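Ribosome biogenesis Nep1 RNA methyltransferase (Archaeoglobus fulgidus, PDB 3O7B) probably methylates N1 of a specific pseudouridine in 16S rRNA during ribosome biogenesis, using S-adenosylmethionine as the methyl donor. Local coordinates at residues A[114-126]-A[150-163]. Sequence-based numbering, arbitrary orientation. Where two conformers were deposited one is given.
Sequences GEIIWVNRETRLP and TTLIEFKDVGLRDI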
loop_
_atom_site.group_PDB
_atom_site.type_symbol
_atom_site.label_atom_id
_atom_site.label_comp_id
_atom_site.label_asym_id
_atom_site.label_seq_id
_atom_site.Cartn_x
_atom_site.Cartn_y
_atom_site.Cartn_z
ATOM N N GLY A 114 -23.107 2.098 -0.844
ATOM C CA GLY A 114 -23.773 1.178 0.079
ATOM C C GLY A 114 -23.718 -0.299 -0.265
ATOM O O GLY A 114 -24.340 -1.131 0.419
ATOM N N GLU A 115 -22.966 -0.646 -1.310
ATOM C CA GLU A 115 -22.824 -2.047 -1.695
ATOM C C GLU A 115 -21.883 -2.755 -0.724
ATOM O O GLU A 115 -20.991 -2.117 -0.150
ATOM C CB GLU A 115 -22.275 -2.171 -3.110
ATOM C CG GLU A 115 -23.144 -1.523 -4.153
ATOM C CD GLU A 115 -22.333 -0.871 -5.240
ATOM O OE1 GLU A 115 -21.398 -0.087 -4.917
ATOM O OE2 GLU A 115 -22.629 -1.132 -6.424
ATOM N N ILE A 116 -22.084 -4.054 -0.541
ATOM C CA ILE A 116 -21.300 -4.869 0.358
ATOM C C ILE A 116 -20.546 -5.912 -0.476
ATOM O O ILE A 116 -21.168 -6.699 -1.196
ATOM C CB ILE A 116 -22.199 -5.567 1.426
ATOM C CG1 ILE A 116 -22.895 -4.532 2.342
ATOM C CG2 ILE A 116 -21.402 -6.542 2.250
ATOM C CD1 ILE A 116 -21.937 -3.614 3.096
ATOM N N ILE A 117 -19.218 -5.895 -0.384
ATOM C CA ILE A 117 -18.370 -6.877 -1.046
ATOM C C ILE A 117 -17.690 -7.732 0.005
ATOM O O ILE A 117 -17.074 -7.224 0.955
ATOM C CB ILE A 117 -17.305 -6.166 -1.913
ATOM C CG1 ILE A 117 -17.953 -5.301 -2.988
ATOM C CG2 ILE A 117 -16.299 -7.180 -2.484
ATOM C CD1 ILE A 117 -17.034 -4.219 -3.564
ATOM N N TRP A 118 -17.814 -9.044 -0.141
ATOM C CA TRP A 118 -17.126 -9.976 0.721
ATOM C C TRP A 118 -15.843 -10.429 0.006
ATOM O O TRP A 118 -15.897 -10.761 -1.188
ATOM C CB TRP A 118 -18.038 -11.181 1.008
ATOM C CG TRP A 118 -17.373 -12.281 1.772
ATOM C CD1 TRP A 118 -17.117 -12.307 3.106
ATOM C CD2 TRP A 118 -16.897 -13.532 1.248
ATOM N NE1 TRP A 118 -16.494 -13.481 3.450
ATOM C CE2 TRP A 118 -16.352 -14.255 2.326
ATOM C CE3 TRP A 118 -16.871 -14.103 -0.030
ATOM C CZ2 TRP A 118 -15.796 -15.533 2.180
ATOM C CZ3 TRP A 118 -16.294 -15.375 -0.181
ATOM C CH2 TRP A 118 -15.776 -16.072 0.921
ATOM N N VAL A 119 -14.727 -10.422 0.732
ATOM C CA VAL A 119 -13.433 -10.877 0.217
ATOM C C VAL A 119 -12.998 -12.092 1.021
ATOM O O VAL A 119 -12.741 -11.986 2.213
ATOM C CB VAL A 119 -12.347 -9.751 0.295
ATOM C CG1 VAL A 119 -11.048 -10.226 -0.346
ATOM C CG2 VAL A 119 -12.824 -8.475 -0.397
ATOM N N ASN A 120 -12.938 -13.263 0.371
ATOM C CA ASN A 120 -12.442 -14.468 1.000
ATOM C C ASN A 120 -11.077 -14.200 1.618
ATOM O O ASN A 120 -10.211 -13.589 0.994
ATOM C CB ASN A 120 -12.349 -15.551 -0.087
ATOM C CG ASN A 120 -12.042 -16.945 0.450
ATOM O OD1 ASN A 120 -11.276 -17.133 1.388
ATOM N ND2 ASN A 120 -12.633 -17.951 -0.209
ATOM N N ARG A 121 -10.898 -14.646 2.853
ATOM C CA ARG A 121 -9.671 -14.418 3.578
ATOM C C ARG A 121 -8.470 -14.954 2.811
ATOM O O ARG A 121 -7.368 -14.433 2.956
ATOM C CB ARG A 121 -9.780 -15.003 5.005
ATOM C CG ARG A 121 -8.558 -14.794 5.888
ATOM C CD ARG A 121 -8.278 -13.310 6.139
ATOM N NE ARG A 121 -7.028 -13.091 6.858
ATOM C CZ ARG A 121 -5.834 -13.006 6.271
ATOM N NH1 ARG A 121 -5.717 -13.127 4.939
ATOM N NH2 ARG A 121 -4.761 -12.781 7.017
ATOM N N GLU A 122 -8.686 -15.967 1.977
ATOM C CA GLU A 122 -7.591 -16.585 1.238
ATOM C C GLU A 122 -7.287 -15.951 -0.135
ATOM O O GLU A 122 -6.367 -16.369 -0.843
ATOM C CB GLU A 122 -7.789 -18.106 1.181
ATOM C CG GLU A 122 -7.797 -18.781 2.583
ATOM C CD GLU A 122 -6.550 -18.495 3.430
ATOM O OE1 GLU A 122 -5.420 -18.513 2.891
ATOM O OE2 GLU A 122 -6.692 -18.268 4.652
ATOM N N THR A 123 -8.018 -14.901 -0.494
ATOM C CA THR A 123 -7.819 -14.227 -1.775
ATOM C C THR A 123 -6.463 -13.511 -1.843
ATOM O O THR A 123 -6.085 -12.788 -0.914
ATOM C CB THR A 123 -8.953 -13.196 -2.020
ATOM O OG1 THR A 123 -10.192 -13.900 -2.077
ATOM C CG2 THR A 123 -8.763 -12.440 -3.323
ATOM N N ARG A 124 -5.728 -13.718 -2.942
ATOM C CA ARG A 124 -4.513 -12.960 -3.228
ATOM C C ARG A 124 -4.874 -11.878 -4.220
ATOM O O ARG A 124 -5.077 -12.157 -5.407
ATOM C CB ARG A 124 -3.424 -13.850 -3.848
ATOM C CG ARG A 124 -2.874 -14.964 -2.975
ATOM C CD ARG A 124 -1.625 -15.604 -3.658
ATOM N NE ARG A 124 -1.786 -15.757 -5.109
ATOM C CZ ARG A 124 -2.258 -16.851 -5.717
ATOM N NH1 ARG A 124 -2.595 -17.912 -5.000
ATOM N NH2 ARG A 124 -2.384 -16.875 -7.048
ATOM N N LEU A 125 -4.978 -10.643 -3.754
ATOM C CA LEU A 125 -5.340 -9.550 -4.645
ATOM C C LEU A 125 -4.126 -9.125 -5.451
ATOM O O LEU A 125 -3.003 -9.243 -4.945
ATOM C CB LEU A 125 -5.857 -8.340 -3.851
ATOM C CG LEU A 125 -7.227 -8.543 -3.210
ATOM C CD1 LEU A 125 -7.451 -7.411 -2.219
ATOM C CD2 LEU A 125 -8.364 -8.634 -4.219
ATOM N N PRO A 126 -4.345 -8.593 -6.668
ATOM C CA PRO A 126 -3.203 -8.053 -7.434
ATOM C C PRO A 126 -2.533 -6.927 -6.655
ATOM O O PRO A 126 -3.196 -6.015 -6.146
ATOM C CB PRO A 126 -3.850 -7.500 -8.706
ATOM C CG PRO A 126 -5.186 -8.186 -8.802
ATOM C CD PRO A 126 -5.619 -8.447 -7.401
ATOM N N THR A 150 -14.956 -22.214 -5.776
ATOM C CA THR A 150 -14.763 -21.419 -4.557
ATOM C C THR A 150 -14.891 -19.929 -4.868
ATOM O O THR A 150 -14.244 -19.420 -5.773
ATOM C CB THR A 150 -13.366 -21.686 -3.959
ATOM O OG1 THR A 150 -13.233 -23.081 -3.639
ATOM C CG2 THR A 150 -13.131 -20.856 -2.701
ATOM N N THR A 151 -15.712 -19.222 -4.097
ATOM C CA THR A 151 -15.849 -17.787 -4.261
ATOM C C THR A 151 -14.698 -17.063 -3.576
ATOM O O THR A 151 -14.370 -17.340 -2.423
ATOM C CB THR A 151 -17.200 -17.306 -3.713
ATOM O OG1 THR A 151 -18.246 -17.977 -4.428
ATOM C CG2 THR A 151 -17.342 -15.816 -3.939
ATOM N N LEU A 152 -14.054 -16.174 -4.328
ATOM C CA LEU A 152 -12.968 -15.338 -3.813
ATOM C C LEU A 152 -13.445 -13.939 -3.421
ATOM O O LEU A 152 -13.027 -13.402 -2.384
ATOM C CB LEU A 152 -11.837 -15.214 -4.845
ATOM C CG LEU A 152 -11.106 -16.509 -5.201
ATOM C CD1 LEU A 152 -10.018 -16.196 -6.241
ATOM C CD2 LEU A 152 -10.500 -17.185 -3.984
ATOM N N ILE A 153 -14.295 -13.351 -4.257
ATOM C CA ILE A 153 -14.828 -12.015 -4.008
ATOM C C ILE A 153 -16.231 -11.985 -4.560
ATOM O O ILE A 153 -16.462 -12.473 -5.650
ATOM C CB ILE A 153 -14.013 -10.907 -4.714
ATOM C CG1 ILE A 153 -12.497 -11.098 -4.526
ATOM C CG2 ILE A 153 -14.497 -9.520 -4.232
ATOM C CD1 ILE A 153 -11.642 -10.110 -5.368
ATOM N N GLU A 154 -17.182 -11.421 -3.810
ATOM C CA GLU A 154 -18.571 -11.370 -4.282
ATOM C C GLU A 154 -19.385 -10.264 -3.626
ATOM O O GLU A 154 -19.242 -10.040 -2.420
ATOM C CB GLU A 154 -19.264 -12.708 -3.998
ATOM C CG GLU A 154 -20.593 -12.863 -4.710
ATOM C CD GLU A 154 -21.252 -14.208 -4.470
ATOM O OE1 GLU A 154 -21.140 -14.758 -3.352
ATOM O OE2 GLU A 154 -21.893 -14.713 -5.417
ATOM N N PHE A 155 -20.243 -9.600 -4.407
ATOM C CA PHE A 155 -21.256 -8.701 -3.825
ATOM C C PHE A 155 -22.252 -9.531 -3.040
ATOM O O PHE A 155 -22.670 -10.610 -3.491
ATOM C CB PHE A 155 -22.000 -7.924 -4.895
ATOM C CG PHE A 155 -21.205 -6.814 -5.492
ATOM C CD1 PHE A 155 -21.177 -5.569 -4.889
ATOM C CD2 PHE A 155 -20.448 -7.019 -6.651
ATOM C CE1 PHE A 155 -20.436 -4.521 -5.444
ATOM C CE2 PHE A 155 -19.710 -5.980 -7.213
ATOM C CZ PHE A 155 -19.691 -4.741 -6.613
ATOM N N LYS A 156 -22.641 -9.035 -1.865
ATOM C CA LYS A 156 -23.677 -9.704 -1.076
ATOM C C LYS A 156 -24.953 -8.871 -1.067
ATOM O O LYS A 156 -24.888 -7.640 -0.950
ATOM C CB LYS A 156 -23.210 -9.948 0.358
ATOM C CG LYS A 156 -21.951 -10.802 0.488
ATOM C CD LYS A 156 -22.116 -12.215 -0.064
ATOM C CE LYS A 156 -21.043 -13.122 0.519
ATOM N NZ LYS A 156 -21.243 -14.555 0.163
ATOM N N ASP A 157 -26.112 -9.535 -1.150
ATOM C CA ASP A 157 -27.401 -8.829 -1.194
ATOM C C ASP A 157 -27.896 -8.513 0.215
ATOM O O ASP A 157 -29.009 -8.891 0.625
ATOM C CB ASP A 157 -28.457 -9.633 -1.965
ATOM C CG ASP A 157 -29.678 -8.793 -2.347
ATOM O OD1 ASP A 157 -29.622 -7.541 -2.270
ATOM O OD2 ASP A 157 -30.699 -9.400 -2.749
ATOM N N VAL A 158 -27.041 -7.840 0.969
ATOM C CA VAL A 158 -27.345 -7.408 2.327
ATOM C C VAL A 158 -26.815 -5.990 2.496
ATOM O O VAL A 158 -26.191 -5.431 1.588
ATOM C CB VAL A 158 -26.725 -8.329 3.390
ATOM C CG1 VAL A 158 -27.170 -9.774 3.198
ATOM C CG2 VAL A 158 -25.169 -8.222 3.398
ATOM N N GLY A 159 -27.073 -5.402 3.656
ATOM C CA GLY A 159 -26.576 -4.077 3.959
ATOM C C GLY A 159 -25.507 -4.135 5.021
ATOM O O GLY A 159 -25.233 -5.177 5.615
ATOM N N LEU A 160 -24.922 -2.968 5.267
ATOM C CA LEU A 160 -23.931 -2.818 6.302
ATOM C C LEU A 160 -24.422 -3.338 7.655
ATOM O O LEU A 160 -23.689 -3.984 8.383
ATOM C CB LEU A 160 -23.482 -1.364 6.376
ATOM C CG LEU A 160 -22.435 -1.033 7.434
ATOM C CD1 LEU A 160 -21.165 -1.907 7.278
ATOM C CD2 LEU A 160 -22.106 0.413 7.309
ATOM N N ARG A 161 -25.700 -3.083 7.971
ATOM C CA ARG A 161 -26.245 -3.515 9.261
ATOM C C ARG A 161 -26.160 -5.035 9.442
ATOM O O ARG A 161 -26.035 -5.551 10.544
ATOM C CB ARG A 161 -27.702 -3.046 9.416
ATOM C CG ARG A 161 -28.676 -3.664 8.396
ATOM C CD ARG A 161 -30.132 -3.268 8.671
ATOM N NE ARG A 161 -30.350 -1.843 8.489
ATOM C CZ ARG A 161 -31.536 -1.248 8.597
ATOM N NH1 ARG A 161 -32.618 -1.968 8.867
ATOM N NH2 ARG A 161 -31.637 0.061 8.423
ATOM N N ASP A 162 -26.204 -5.768 8.333
ATOM C CA ASP A 162 -26.242 -7.206 8.408
ATOM C C ASP A 162 -24.871 -7.836 8.625
ATOM O O ASP A 162 -24.757 -8.863 9.270
ATOM C CB ASP A 162 -26.936 -7.732 7.145
ATOM C CG ASP A 162 -28.291 -7.067 6.934
ATOM O OD1 ASP A 162 -29.143 -7.190 7.846
ATOM O OD2 ASP A 162 -28.505 -6.388 5.913
ATOM N N ILE A 163 -23.816 -7.201 8.121
ATOM C CA ILE A 163 -22.499 -7.821 8.282
ATOM C C ILE A 163 -21.865 -7.561 9.654
ATOM O O ILE A 163 -20.922 -8.241 10.057
ATOM C CB ILE A 163 -21.534 -7.469 7.128
ATOM C CG1 ILE A 163 -21.335 -5.956 7.021
ATOM C CG2 ILE A 163 -22.054 -8.076 5.813
ATOM C CD1 ILE A 163 -20.163 -5.561 6.122
HETATM O O HOH W 1 -25.213 -0.926 3.064
HETATM O O HOH W 2 -26.246 -3.588 -0.312
HETATM O O HOH W 3 -24.424 -5.161 -1.924
#
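The carbonyl oxygen of L152 draws in two groups: N120 N donates to L152 O at 2.8 Å, and T123 OG1 lies 2.9 Å from L152 O, though N120 O also competes for that hydroxyl proton. One residue back, N120 ND2 donates to T151 O at 2.9 Å. This bond is almost straight (178° at the hydrogen), the acceptor lying in the amide plane. CG stands anti to the backbone N (chi1 -171°), which carries the amide across to T151, while OD1 receives E122 N in an Asx turn inside the type I turn 120-123. An alanine in place of N120 removes the donor to T151 O and the acceptor for E122 N, and would probably leave the turn freer to shift against 150-152. Before the turn, strand 116-119 pairs antiparallel with 154-156, W118 N donating to E154 O (2.9 Å) and E154 N to W118 O (3.0 Å). On the face carrying I117, V119, I153 and F155, the CG2 methyls of I117 and I153 press together at 3.4 Å, tighter than usual, and I117 CG1 sits over the F155 ring, a CH-pi contact 28° off the normal. On the other face K156 CE lies against W118 CB (3.6 Å), and I116 CG2 meets I163 CG2 at 3.9 Å, tip to tip. Backbone bonds of I117 with V109 and V119 with V107 join 116-119 to 105-111, so this antiparallel pair extends the SPOUT methyltransferase's mixed sheet beside parallel strands 105-111 and 28-35; I153 and F155 pack on helix 129-142, L125 and V119 on helix 87-98, L160 on helix 203-209.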